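Local coordinates for protein GP37 (Pseudomonas phage phikz, PDB 5FT0) that inhibits the RNA degradosome of the phage's bacterial host, probably by binding RNase E and blocking its activity, at residues K17-H22 against A185-F190; D81-V86 against V223-K228; G94-I97 against E102-S105; E159-L164 against N172-I177; V198-F203 against T207-S212. All coordinates share one frame; numbering follows the deposited sequence.

Interaction 1 of 5, residues K17-H22 against A185-F190. With ARG (arginine), chain C.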
# COMPACT_ATOMS: atom_id res chain seq x y z
N LYS A 17 22.88 24.87 -6.80
CA LYS A 17 24.29 24.60 -7.01
C LYS A 17 24.54 23.29 -7.74
O LYS A 17 25.68 23.03 -8.14
CB LYS A 17 25.02 24.60 -5.66
CG LYS A 17 25.10 25.99 -5.04
CD LYS A 17 25.41 25.96 -3.55
CE LYS A 17 25.25 27.36 -2.96
NZ LYS A 17 25.47 27.39 -1.49
N LEU A 18 23.51 22.47 -7.94
CA LEU A 18 23.65 21.23 -8.68
C LEU A 18 23.66 21.51 -10.18
O LEU A 18 22.72 22.10 -10.71
CB LEU A 18 22.51 20.27 -8.33
CG LEU A 18 22.53 19.63 -6.94
CD1 LEU A 18 21.32 18.72 -6.77
CD2 LEU A 18 23.81 18.85 -6.73
N ASP A 19 24.74 21.09 -10.85
CA ASP A 19 24.80 21.16 -12.30
C ASP A 19 23.64 20.41 -12.94
O ASP A 19 23.27 19.31 -12.50
CB ASP A 19 26.12 20.56 -12.79
CG ASP A 19 27.19 21.60 -13.01
OD1 ASP A 19 27.17 22.66 -12.33
OD2 ASP A 19 28.06 21.36 -13.87
N GLY A 20 23.07 21.00 -13.98
CA GLY A 20 22.07 20.33 -14.79
C GLY A 20 20.71 20.16 -14.15
O GLY A 20 19.84 19.52 -14.76
N LEU A 21 20.48 20.70 -12.96
CA LEU A 21 19.18 20.62 -12.31
C LEU A 21 18.36 21.85 -12.69
O LEU A 21 18.77 22.98 -12.41
CB LEU A 21 19.32 20.52 -10.79
CG LEU A 21 18.00 20.41 -10.03
CD1 LEU A 21 17.18 19.23 -10.54
CD2 LEU A 21 18.24 20.28 -8.53
N HIS A 22 17.22 21.63 -13.33
CA HIS A 22 16.32 22.71 -13.69
C HIS A 22 14.88 22.49 -13.27
O HIS A 22 14.13 23.47 -13.18
CB HIS A 22 16.35 22.97 -15.20
CG HIS A 22 17.69 23.38 -15.71
ND1 HIS A 22 18.51 22.52 -16.42
CD2 HIS A 22 18.37 24.54 -15.60
CE1 HIS A 22 19.63 23.14 -16.73
NE2 HIS A 22 19.57 24.37 -16.25
N ALA A 185 31.57 11.90 -9.98
CA ALA A 185 33.02 12.10 -10.10
C ALA A 185 33.35 13.48 -10.66
O ALA A 185 34.36 14.08 -10.27
CB ALA A 185 33.63 11.00 -10.96
N ASN A 186 32.53 13.99 -11.57
CA ASN A 186 32.83 15.24 -12.27
C ASN A 186 32.07 16.44 -11.75
O ASN A 186 32.57 17.57 -11.84
CB ASN A 186 32.54 15.09 -13.77
CG ASN A 186 33.31 13.94 -14.40
OD1 ASN A 186 34.45 13.66 -14.03
ND2 ASN A 186 32.67 13.25 -15.35
N LYS A 187 30.87 16.25 -11.20
CA LYS A 187 30.02 17.36 -10.77
C LYS A 187 29.90 17.49 -9.26
O LYS A 187 29.46 18.54 -8.79
CB LYS A 187 28.62 17.22 -11.37
CG LYS A 187 28.61 16.92 -12.86
CD LYS A 187 29.14 18.10 -13.64
CE LYS A 187 28.86 17.95 -15.12
NZ LYS A 187 29.12 19.23 -15.85
N LEU A 188 30.25 16.45 -8.50
CA LEU A 188 30.19 16.48 -7.05
C LEU A 188 31.53 16.07 -6.47
O LEU A 188 31.61 15.37 -5.45
CB LEU A 188 29.07 15.58 -6.53
CG LEU A 188 27.66 15.87 -7.04
CD1 LEU A 188 26.69 14.78 -6.59
CD2 LEU A 188 27.19 17.24 -6.57
N ALA A 189 32.61 16.50 -7.11
CA ALA A 189 33.94 15.97 -6.81
C ALA A 189 34.49 16.54 -5.51
O ALA A 189 34.32 17.73 -5.20
CB ALA A 189 34.90 16.28 -7.95
N PHE A 190 35.15 15.69 -4.74
CA PHE A 190 35.99 16.11 -3.63
C PHE A 190 37.38 16.44 -4.13
O PHE A 190 37.82 15.97 -5.19
CB PHE A 190 36.09 15.01 -2.56
CG PHE A 190 34.80 14.71 -1.85
CD1 PHE A 190 34.42 15.45 -0.74
CD2 PHE A 190 33.98 13.68 -2.28
CE1 PHE A 190 33.24 15.17 -0.07
CE2 PHE A 190 32.79 13.40 -1.62
CZ PHE A 190 32.43 14.14 -0.51
N ARG C . 34.14 10.99 -0.10
CA ARG C . 35.15 11.73 0.64
C ARG C . 36.54 11.44 0.09
O ARG C . 36.83 10.34 -0.37
CB ARG C . 35.07 11.38 2.12
CG ARG C . 35.19 9.89 2.39
CD ARG C . 34.88 9.55 3.83
NE ARG C . 35.12 8.14 4.10
CZ ARG C . 34.24 7.17 3.86
NH1 ARG C . 33.05 7.47 3.36
NH2 ARG C . 34.54 5.91 4.13
OXT ARG C . 37.42 12.31 0.09
O HOH W 1 26.82 19.82 -9.39

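Interaction 2 of 5, residues D81-V86 against V223-K228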
# COMPACT_ATOMS: atom_id res chain seq x y z
N ASP A 81 17.74 13.59 -3.00
CA ASP A 81 16.42 13.29 -3.54
C ASP A 81 16.21 13.93 -4.91
O ASP A 81 15.42 13.41 -5.71
CB ASP A 81 15.34 13.78 -2.58
CG ASP A 81 14.69 12.64 -1.81
OD1 ASP A 81 14.50 11.56 -2.41
OD2 ASP A 81 14.37 12.83 -0.62
N ASN A 82 16.88 15.04 -5.20
CA ASN A 82 16.64 15.76 -6.44
C ASN A 82 17.67 15.47 -7.52
O ASN A 82 17.53 15.98 -8.63
CB ASN A 82 16.59 17.27 -6.16
CG ASN A 82 15.25 17.70 -5.59
OD1 ASN A 82 14.31 17.97 -6.33
ND2 ASN A 82 15.16 17.74 -4.26
N LEU A 83 18.69 14.66 -7.22
CA LEU A 83 19.61 14.21 -8.26
C LEU A 83 18.87 13.46 -9.36
O LEU A 83 19.30 13.50 -10.52
CB LEU A 83 20.69 13.31 -7.66
CG LEU A 83 21.67 13.98 -6.70
CD1 LEU A 83 22.63 12.96 -6.11
CD2 LEU A 83 22.43 15.09 -7.42
N LYS A 84 17.78 12.78 -9.02
CA LYS A 84 16.98 12.06 -10.01
C LYS A 84 16.47 12.97 -11.11
O LYS A 84 16.19 12.50 -12.22
CB LYS A 84 15.79 11.38 -9.33
CG LYS A 84 16.11 10.05 -8.70
CD LYS A 84 14.96 9.60 -7.81
CE LYS A 84 14.88 10.46 -6.56
NZ LYS A 84 13.55 10.37 -5.90
N TYR A 85 16.34 14.27 -10.84
CA TYR A 85 15.78 15.21 -11.80
C TYR A 85 16.84 15.99 -12.56
O TYR A 85 16.49 16.83 -13.40
CB TYR A 85 14.82 16.17 -11.08
CG TYR A 85 13.77 15.44 -10.28
CD1 TYR A 85 12.87 14.58 -10.91
CD2 TYR A 85 13.68 15.59 -8.90
CE1 TYR A 85 11.91 13.89 -10.18
CE2 TYR A 85 12.73 14.91 -8.17
CZ TYR A 85 11.84 14.07 -8.82
OH TYR A 85 10.89 13.39 -8.09
N VAL A 86 18.12 15.74 -12.28
CA VAL A 86 19.19 16.29 -13.11
C VAL A 86 19.02 15.77 -14.53
O VAL A 86 18.83 14.56 -14.74
CB VAL A 86 20.56 15.93 -12.52
CG1 VAL A 86 21.67 16.24 -13.51
CG2 VAL A 86 20.79 16.70 -11.22
N VAL A 223 26.96 14.19 0.07
CA VAL A 223 25.76 13.73 -0.61
C VAL A 223 25.93 12.24 -0.89
O VAL A 223 26.95 11.82 -1.46
CB VAL A 223 25.51 14.50 -1.92
CG1 VAL A 223 24.29 13.95 -2.62
CG2 VAL A 223 25.34 15.98 -1.62
N LEU A 224 24.94 11.45 -0.48
CA LEU A 224 24.97 10.00 -0.65
C LEU A 224 23.86 9.58 -1.60
O LEU A 224 22.77 10.14 -1.58
CB LEU A 224 24.79 9.28 0.70
CG LEU A 224 25.79 9.61 1.81
CD1 LEU A 224 25.44 8.85 3.08
CD2 LEU A 224 27.21 9.31 1.37
N PHE A 225 24.15 8.58 -2.43
CA PHE A 225 23.16 8.03 -3.34
C PHE A 225 23.53 6.59 -3.66
O PHE A 225 24.70 6.28 -3.92
CB PHE A 225 23.07 8.85 -4.64
CG PHE A 225 21.78 8.66 -5.39
CD1 PHE A 225 21.55 7.51 -6.14
CD2 PHE A 225 20.80 9.63 -5.36
CE1 PHE A 225 20.37 7.33 -6.83
CE2 PHE A 225 19.61 9.46 -6.05
CZ PHE A 225 19.39 8.31 -6.78
N THR A 226 22.54 5.71 -3.63
CA THR A 226 22.73 4.30 -3.96
C THR A 226 21.70 3.88 -5.00
O THR A 226 20.54 4.31 -4.94
CB THR A 226 22.61 3.41 -2.71
OG1 THR A 226 23.69 3.70 -1.80
CG2 THR A 226 22.67 1.94 -3.08
N ILE A 227 22.13 3.08 -5.96
CA ILE A 227 21.25 2.41 -6.90
C ILE A 227 21.35 0.91 -6.65
O ILE A 227 22.46 0.36 -6.65
CB ILE A 227 21.60 2.75 -8.36
CG1 ILE A 227 21.50 4.25 -8.60
CG2 ILE A 227 20.70 1.99 -9.31
CD1 ILE A 227 21.81 4.66 -10.02
N LYS A 228 20.22 0.27 -6.43
CA LYS A 228 20.16 -1.18 -6.23
C LYS A 228 19.53 -1.83 -7.45
O LYS A 228 18.48 -1.38 -7.92
CB LYS A 228 19.37 -1.54 -4.97
CG LYS A 228 19.29 -3.05 -4.73
CD LYS A 228 18.51 -3.39 -3.47
CE LYS A 228 17.02 -3.22 -3.66
NZ LYS A 228 16.27 -3.63 -2.45

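Interaction 3 of 5, residues G94-I97 against E102-S105. With K (potassium ion), chain D.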
# COMPACT_ATOMS: atom_id res chain seq x y z
N GLY A 94 15.14 7.45 -18.00
CA GLY A 94 14.07 7.30 -18.97
C GLY A 94 14.41 6.30 -20.06
O GLY A 94 13.53 5.58 -20.55
N ALA A 95 15.69 6.22 -20.44
CA ALA A 95 16.10 5.26 -21.46
C ALA A 95 15.93 3.82 -20.97
O ALA A 95 15.58 2.94 -21.76
CB ALA A 95 17.55 5.52 -21.87
N VAL A 96 16.19 3.58 -19.69
CA VAL A 96 15.95 2.25 -19.13
C VAL A 96 14.46 1.94 -19.11
O VAL A 96 14.02 0.86 -19.51
CB VAL A 96 16.55 2.14 -17.72
CG1 VAL A 96 16.17 0.81 -17.08
CG2 VAL A 96 18.06 2.31 -17.77
N ILE A 97 13.65 2.91 -18.67
CA ILE A 97 12.22 2.69 -18.52
C ILE A 97 11.55 2.49 -19.87
O ILE A 97 10.79 1.54 -20.08
CB ILE A 97 11.59 3.86 -17.74
CG1 ILE A 97 12.19 3.94 -16.33
CG2 ILE A 97 10.07 3.70 -17.68
CD1 ILE A 97 11.97 5.27 -15.65
N GLU A 102 7.64 -3.75 -20.14
CA GLU A 102 7.27 -4.29 -18.84
C GLU A 102 7.79 -3.46 -17.67
O GLU A 102 7.20 -3.51 -16.59
CB GLU A 102 7.76 -5.74 -18.70
CG GLU A 102 6.94 -6.74 -19.51
CD GLU A 102 7.30 -8.17 -19.19
OE1 GLU A 102 6.93 -8.65 -18.10
OE2 GLU A 102 7.95 -8.82 -20.03
N TYR A 103 8.87 -2.70 -17.87
CA TYR A 103 9.35 -1.79 -16.85
C TYR A 103 8.36 -0.64 -16.65
O TYR A 103 7.99 0.04 -17.61
CB TYR A 103 10.71 -1.21 -17.22
CG TYR A 103 11.90 -2.12 -17.01
CD1 TYR A 103 11.75 -3.37 -16.43
CD2 TYR A 103 13.17 -1.71 -17.37
CE1 TYR A 103 12.85 -4.20 -16.23
CE2 TYR A 103 14.27 -2.52 -17.17
CZ TYR A 103 14.11 -3.76 -16.60
OH TYR A 103 15.21 -4.57 -16.41
N ILE A 104 7.93 -0.43 -15.41
CA ILE A 104 7.21 0.78 -15.04
C ILE A 104 7.97 1.46 -13.91
O ILE A 104 8.73 0.82 -13.17
CB ILE A 104 5.75 0.51 -14.63
CG1 ILE A 104 5.69 -0.34 -13.36
CG2 ILE A 104 4.98 -0.15 -15.76
CD1 ILE A 104 4.41 -0.19 -12.58
N SER A 105 7.76 2.76 -13.79
CA SER A 105 8.41 3.58 -12.77
C SER A 105 7.36 4.10 -11.81
O SER A 105 6.33 4.63 -12.24
CB SER A 105 9.18 4.74 -13.40
OG SER A 105 9.63 5.65 -12.40
K K D . 7.98 1.23 -20.08

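Interaction 4 of 5, residues E159-L164 against N172-I177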
# COMPACT_ATOMS: atom_id res chain seq x y z
N GLU A 159 28.66 -7.78 -20.09
CA GLU A 159 28.06 -9.11 -19.92
C GLU A 159 27.56 -9.33 -18.50
O GLU A 159 26.61 -10.08 -18.29
CB GLU A 159 29.08 -10.19 -20.30
N GLU A 160 28.18 -8.68 -17.51
CA GLU A 160 27.66 -8.76 -16.16
C GLU A 160 26.35 -8.00 -16.02
O GLU A 160 25.49 -8.40 -15.22
CB GLU A 160 28.69 -8.26 -15.15
CG GLU A 160 29.98 -9.07 -15.13
CD GLU A 160 30.78 -8.86 -13.86
OE1 GLU A 160 30.23 -9.08 -12.77
OE2 GLU A 160 31.97 -8.48 -13.96
N PHE A 161 26.18 -6.91 -16.78
CA PHE A 161 24.87 -6.27 -16.84
C PHE A 161 23.88 -7.10 -17.64
O PHE A 161 22.67 -7.02 -17.41
CB PHE A 161 24.99 -4.86 -17.42
CG PHE A 161 25.46 -3.84 -16.43
CD1 PHE A 161 24.55 -3.16 -15.63
CD2 PHE A 161 26.81 -3.55 -16.29
CE1 PHE A 161 24.97 -2.22 -14.72
CE2 PHE A 161 27.24 -2.60 -15.37
CZ PHE A 161 26.32 -1.94 -14.58
N GLU A 162 24.37 -7.90 -18.59
CA GLU A 162 23.49 -8.86 -19.27
C GLU A 162 23.04 -9.95 -18.31
O GLU A 162 21.92 -10.45 -18.44
CB GLU A 162 24.20 -9.47 -20.48
CG GLU A 162 24.45 -8.49 -21.61
CD GLU A 162 25.17 -9.12 -22.79
OE1 GLU A 162 25.55 -10.30 -22.69
OE2 GLU A 162 25.35 -8.43 -23.81
N PHE A 163 23.89 -10.33 -17.36
CA PHE A 163 23.47 -11.27 -16.33
C PHE A 163 22.39 -10.66 -15.44
O PHE A 163 21.42 -11.34 -15.08
CB PHE A 163 24.68 -11.71 -15.51
CG PHE A 163 24.33 -12.42 -14.23
CD1 PHE A 163 23.90 -13.74 -14.24
CD2 PHE A 163 24.46 -11.78 -13.01
CE1 PHE A 163 23.59 -14.40 -13.06
CE2 PHE A 163 24.15 -12.43 -11.83
CZ PHE A 163 23.72 -13.74 -11.85
N LEU A 164 22.54 -9.38 -15.09
CA LEU A 164 21.64 -8.77 -14.11
C LEU A 164 20.25 -8.53 -14.69
O LEU A 164 19.25 -8.88 -14.06
CB LEU A 164 22.25 -7.46 -13.61
CG LEU A 164 23.18 -7.52 -12.40
CD1 LEU A 164 23.59 -6.11 -11.98
CD2 LEU A 164 22.52 -8.25 -11.25
N ASN A 172 21.30 -0.02 -21.56
CA ASN A 172 20.63 1.12 -20.95
C ASN A 172 20.92 1.19 -19.46
O ASN A 172 21.13 2.28 -18.91
CB ASN A 172 19.13 1.05 -21.19
CG ASN A 172 18.75 1.32 -22.64
OD1 ASN A 172 19.42 2.09 -23.33
ND2 ASN A 172 17.67 0.69 -23.09
N VAL A 173 20.94 0.04 -18.79
CA VAL A 173 21.20 0.01 -17.35
C VAL A 173 22.66 0.34 -17.06
O VAL A 173 22.96 1.09 -16.12
CB VAL A 173 20.80 -1.36 -16.77
CG1 VAL A 173 21.29 -1.50 -15.35
CG2 VAL A 173 19.29 -1.54 -16.83
N LYS A 174 23.57 -0.19 -17.87
CA LYS A 174 24.99 0.15 -17.73
C LYS A 174 25.21 1.65 -17.91
O LYS A 174 26.02 2.25 -17.19
CB LYS A 174 25.81 -0.65 -18.73
CG LYS A 174 27.30 -0.33 -18.75
CD LYS A 174 28.06 -1.38 -19.56
CE LYS A 174 29.10 -0.75 -20.48
NZ LYS A 174 30.25 -0.18 -19.74
N GLU A 175 24.51 2.27 -18.85
CA GLU A 175 24.63 3.71 -19.05
C GLU A 175 24.02 4.49 -17.90
O GLU A 175 24.47 5.60 -17.60
CB GLU A 175 23.99 4.12 -20.38
CG GLU A 175 24.73 3.62 -21.61
CD GLU A 175 26.15 4.15 -21.69
OE1 GLU A 175 26.34 5.38 -21.51
OE2 GLU A 175 27.08 3.35 -21.92
N LEU A 176 23.00 3.94 -17.24
CA LEU A 176 22.43 4.59 -16.07
C LEU A 176 23.45 4.66 -14.94
O LEU A 176 23.66 5.71 -14.34
CB LEU A 176 21.17 3.86 -15.62
CG LEU A 176 20.60 4.25 -14.25
CD1 LEU A 176 20.16 5.70 -14.24
CD2 LEU A 176 19.44 3.34 -13.87
N ILE A 177 24.10 3.53 -14.65
CA ILE A 177 25.16 3.50 -13.65
C ILE A 177 26.28 4.46 -14.03
O ILE A 177 26.78 5.22 -13.20
CB ILE A 177 25.68 2.07 -13.45
CG1 ILE A 177 24.55 1.15 -12.99
CG2 ILE A 177 26.85 2.04 -12.48
CD1 ILE A 177 23.86 1.62 -11.73

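Interaction 5 of 5, residues V198-F203 against T207-S212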
# COMPACT_ATOMS: atom_id res chain seq x y z
N VAL A 198 30.90 -0.51 -5.19
CA VAL A 198 30.11 -1.53 -5.86
C VAL A 198 30.19 -2.79 -5.02
O VAL A 198 31.29 -3.29 -4.75
CB VAL A 198 30.59 -1.80 -7.29
CG1 VAL A 198 29.63 -2.75 -8.00
CG2 VAL A 198 30.74 -0.50 -8.07
N GLU A 199 29.04 -3.30 -4.59
CA GLU A 199 29.00 -4.50 -3.76
C GLU A 199 27.88 -5.41 -4.24
O GLU A 199 26.73 -4.98 -4.34
CB GLU A 199 28.82 -4.13 -2.28
CG GLU A 199 30.14 -3.76 -1.61
CD GLU A 199 29.95 -3.04 -0.29
OE1 GLU A 199 28.92 -3.27 0.38
OE2 GLU A 199 30.84 -2.24 0.08
N MSE A 200 28.24 -6.65 -4.54
CA MSE A 200 27.27 -7.65 -4.99
C MSE A 200 27.00 -8.66 -3.88
O MSE A 200 27.93 -9.14 -3.23
CB MSE A 200 27.78 -8.35 -6.25
CG MSE A 200 26.95 -9.57 -6.65
SE MSE A 200 27.31 -10.19 -8.46
CE MSE A 200 29.20 -10.63 -8.27
N TYR A 201 25.73 -8.96 -3.67
CA TYR A 201 25.31 -9.91 -2.64
C TYR A 201 24.48 -11.00 -3.29
O TYR A 201 23.55 -10.70 -4.06
CB TYR A 201 24.52 -9.21 -1.53
CG TYR A 201 25.33 -8.17 -0.80
CD1 TYR A 201 26.12 -8.51 0.30
CD2 TYR A 201 25.31 -6.84 -1.20
CE1 TYR A 201 26.86 -7.57 0.97
CE2 TYR A 201 26.05 -5.88 -0.53
CZ TYR A 201 26.83 -6.25 0.55
OH TYR A 201 27.56 -5.31 1.22
N GLN A 202 24.80 -12.25 -2.98
CA GLN A 202 24.07 -13.39 -3.48
C GLN A 202 23.19 -13.94 -2.37
O GLN A 202 23.69 -14.30 -1.30
CB GLN A 202 25.01 -14.48 -4.01
CG GLN A 202 24.28 -15.65 -4.65
CD GLN A 202 23.54 -15.25 -5.90
OE1 GLN A 202 24.03 -14.44 -6.69
NE2 GLN A 202 22.35 -15.81 -6.10
N PHE A 203 21.89 -14.00 -2.62
CA PHE A 203 20.95 -14.67 -1.75
C PHE A 203 20.54 -15.98 -2.41
O PHE A 203 20.90 -16.27 -3.55
CB PHE A 203 19.73 -13.78 -1.47
CG PHE A 203 20.08 -12.45 -0.86
CD1 PHE A 203 20.51 -11.40 -1.66
CD2 PHE A 203 19.99 -12.26 0.51
CE1 PHE A 203 20.85 -10.17 -1.10
CE2 PHE A 203 20.32 -11.03 1.07
CZ PHE A 203 20.75 -9.99 0.27
N THR A 207 20.01 -12.06 -6.67
CA THR A 207 21.28 -11.34 -6.59
C THR A 207 20.98 -9.85 -6.52
O THR A 207 20.19 -9.34 -7.32
CB THR A 207 22.18 -11.64 -7.79
OG1 THR A 207 22.45 -13.04 -7.85
CG2 THR A 207 23.49 -10.87 -7.68
N GLU A 208 21.61 -9.16 -5.58
CA GLU A 208 21.47 -7.72 -5.43
C GLU A 208 22.84 -7.06 -5.58
O GLU A 208 23.80 -7.45 -4.90
CB GLU A 208 20.85 -7.35 -4.08
CG GLU A 208 19.44 -7.89 -3.89
CD GLU A 208 18.83 -7.52 -2.55
OE1 GLU A 208 19.57 -6.99 -1.69
OE2 GLU A 208 17.62 -7.77 -2.35
N VAL A 209 22.93 -6.08 -6.47
CA VAL A 209 24.15 -5.32 -6.69
C VAL A 209 23.87 -3.87 -6.29
O VAL A 209 22.91 -3.26 -6.78
CB VAL A 209 24.64 -5.41 -8.14
CG1 VAL A 209 25.95 -4.67 -8.30
CG2 VAL A 209 24.79 -6.86 -8.56
N TYR A 210 24.70 -3.34 -5.40
CA TYR A 210 24.54 -1.98 -4.90
C TYR A 210 25.63 -1.10 -5.47
O TYR A 210 26.82 -1.42 -5.38
CB TYR A 210 24.60 -1.96 -3.37
CG TYR A 210 23.42 -2.63 -2.70
CD1 TYR A 210 23.32 -4.01 -2.63
CD2 TYR A 210 22.40 -1.87 -2.12
CE1 TYR A 210 22.24 -4.63 -2.03
CE2 TYR A 210 21.32 -2.48 -1.51
CZ TYR A 210 21.25 -3.86 -1.46
OH TYR A 210 20.18 -4.47 -0.85
N PHE A 211 25.23 0.02 -6.07
CA PHE A 211 26.15 1.04 -6.57
C PHE A 211 25.97 2.28 -5.71
O PHE A 211 24.96 2.98 -5.82
CB PHE A 211 25.87 1.35 -8.04
CG PHE A 211 25.86 0.14 -8.94
CD1 PHE A 211 24.71 -0.60 -9.11
CD2 PHE A 211 27.01 -0.24 -9.61
CE1 PHE A 211 24.70 -1.71 -9.94
CE2 PHE A 211 27.01 -1.35 -10.44
CZ PHE A 211 25.85 -2.09 -10.60
N SER A 212 26.96 2.56 -4.86
CA SER A 212 26.88 3.69 -3.94
C SER A 212 27.86 4.79 -4.35
O SER A 212 28.89 4.53 -4.97
CB SER A 212 27.18 3.24 -2.51
OG SER A 212 26.13 2.41 -2.03

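Interaction 1 of 5, residues K17-H22 against A185-F190
A type II beta turn, Leu18 to Leu21, in the loop between helix 8-15 and strand 30-37 is pinned here to the C-terminal end of the long helix 158-187, with Asp19 and Lys187 meeting in a salt bridge. Lys187 NZ reaches Asp19 OD2 at 3.1 Å and uses the anti lone pair of that oxygen. The lysine chain gets there by bending at chi2 (-67°) and then running straight, crossing the aspartate at about a right angle. Both side chains are exposed to solvent. One water also joins the two backbones: it accepts from Asp19 N at 2.8 Å and donates to Lys187 O at 3.0 Å. On the buried side, Leu18 CD2 touches Leu188 CD2 at 3.7 Å, methyl to methyl, and Tyr183 packs against both leucines while its OH hydrogen-bonds Asp19 O. Lys17, just before the turn, has its own salt bridge to Asp219. Past the helix end, Phe190 belongs to the pocket of a bound arginine, completed by Asp192, Ala194 and Glu214. The ligand's CA stands over the centre of the Phe190 ring, 3.6 Å above its plane, and its N comes within 3.2 Å of Phe190 CE2.

Interaction 2 of 5, residues D81-V86 against V223-K228
Leu83 and Phe225 make the main apolar contact between the turn that follows helix 67-82 and strand 220-232. Branch CD1 of Leu83 does all the touching: it lies 3.9 Å from Phe225 CD2, approaching the ring obliquely, and 4.0 Å from Val223 CG1. The leucine and phenylalanine side chains lie alongside one another, pointing opposite ways. Phe225 CG is anti to its own backbone N (chi1 -159°), which carries the ring from the strand toward the turn. A looser aliphatic contact comes from Lys84, whose CG sits near the ring plane at the edge, 4.2 Å from Phe225 CZ. Among polar groups, Lys84 NZ is hydrogen-bonded to Asn108 OD1 and has a long salt bridge, 3.8 Å, to Asp81 OD1. Within the turn, Tyr85 N bonds Asn82 O, and Val86, the N-cap residue of helix 87-98, bonds Leu83 O through its N. With Tyr180 and Phe184 of helix 158-187 also against Phe225, this is the hydrophobic layer between an antiparallel sheet and the helices on this face of it.

Interaction 3 of 5, residues G94-I97 against E102-S105
Tyr103 faces the last turns of helix 87-98, opposite Val96 and Ile97, and its backbone helps hold a potassium ion. Starting at its CB, the side chain first passes Ile97 O at 4.0 Å. CG is anti to the carbonyl carbon (chi1 -78°), which directs the ring along the helix end, where CD2 lies 3.5 Å from Val96 O; that oxygen sits at the ring's edge, near its plane. One atom further out, CE2 touches Val96 CG1 at 3.8 Å, the valine branch that is anti to its backbone N, and the two side chains cross obliquely. Tyr103 also packs on Val165 and Asn169 of helix 158-187. Farther along the strand, Ile97 CD1 touches Ser105 CB at 3.6 Å. The potassium ion lies between the two backbones, bound by Ile97 O at 2.8 Å and Tyr103 O at 2.7 Å; Asn100 O, from the connection between the segments, is the third protein ligand. Three carbonyls thus tie the helix end, the connection and the strand start to one cation. The whole unit is a helix-to-strand turn: strand 103-106 is an outermost strand of the seven-stranded sheet, paired with 109-115, while Val96 packs on Val173 of helix 158-187 and on Ile128 of strand 122-132.

Interaction 4 of 5, residues E159-L164 against N172-I177
Phe161 lays one ring face on the backbone of Lys174, where two parts of the long helix 158-187 meet across a sharp bend. Lys174 CA stands over the centre of the ring, 3.9 Å from its centroid and 12° off the normal, a CH-pi contact. The lysine side chain leaves at about a right angle to the phenylalanine; its CB passes CD2 of the ring at 3.9 Å before the chain leads away. Two apolar side chains come at the ring's edge instead, near its plane. Val173 CG1 touches Phe161 CD1 at 3.7 Å, using the branch anti to its backbone N (chi1 170°), and Ile177 CG1 touches Phe161 CE1 at 3.8 Å. These two lie a helical turn apart, so together they border one side of the ring while Lys174 covers a face. The axes of the short segments 159-164 and 172-177 come within 9.8 Å and make an angle of 112°, hence the first part runs across the second. Phe153 adds an edge-to-face ring contact to Phe161. The bend packs on the seven-stranded sheet: Phe161 and Ile177 rest on Phe211 of strand 206-217, Leu164 on Val209 of the same strand, and Val173 on Ile229 of strand 220-232.

Interaction 5 of 5, residues V198-F203 against T207-S212
Strands 198-202 and 207-212 run antiparallel, axes 4.7 Å apart at 165°, and the hydrogen-bonded pairs Glu199-Tyr210 and Tyr201-Glu208 each carry two backbone bonds, the straightest from Tyr210 N to Glu199 O at 174°. On the face that bears these two pairs, Tyr201 and Tyr210 meet with planes at 81° and centroids 5.8 Å apart, CD2 of the first against CD1 of the second. Each hydroxyl holds a glutamate of its own strand: Tyr201 OH donates to Glu199 OE1 at 2.6 Å, and Tyr210 OH donates to Glu208 OE1 at 2.7 Å, meeting it from above the carboxylate plane. Glu208 is gripped further by a salt bridge from Arg206 to its other oxygen, and Phe203 CE1 lies 3.5 Å from Glu208 OE1. On the other face, Val198, Met200, Val209 and Phe211 are joined by Gln202 and Thr207. Val198 CG1 touches Phe211 CE2 at 3.8 Å, while CG of the selenomethionine Met200 reaches Thr207 CG2 at 3.8 Å and also Val209 CG2. Gln202, bent at chi2, brings its amide end up to Thr207 and donates through NE2 to Phe203 O. Strand 149-151 flanks 197-202 and strand 220-232 flanks 206-217, and helix 140-146 packs on the tyrosine face: a beta hairpin within an antiparallel sheet covered by helices.

Interactions 1 and 4 use helix 158-187, and interactions 2 and 3 pack against it: interaction 4 lies across its bend, interaction 1 at its C-terminal end about 23 Å away between centres, and interaction 3 touches it through Val96 and Asn172. Interactions 2, 3 and 5 all reach the seven-stranded sheet. Strands 220-232 and 206-217 are neighbours, so interactions 2 and 5 join through Ile227 N and Phe211 O, a probable hydrogen bond. The centres of interactions 4 and 5 are about 13 Å apart. Along the chain, interactions 3 and 4 are nested within the loops closed by interactions 1 and 2, which cross each other. Two long-range contacts (1 and 2) and three local ones thus surround one helix-on-sheet core.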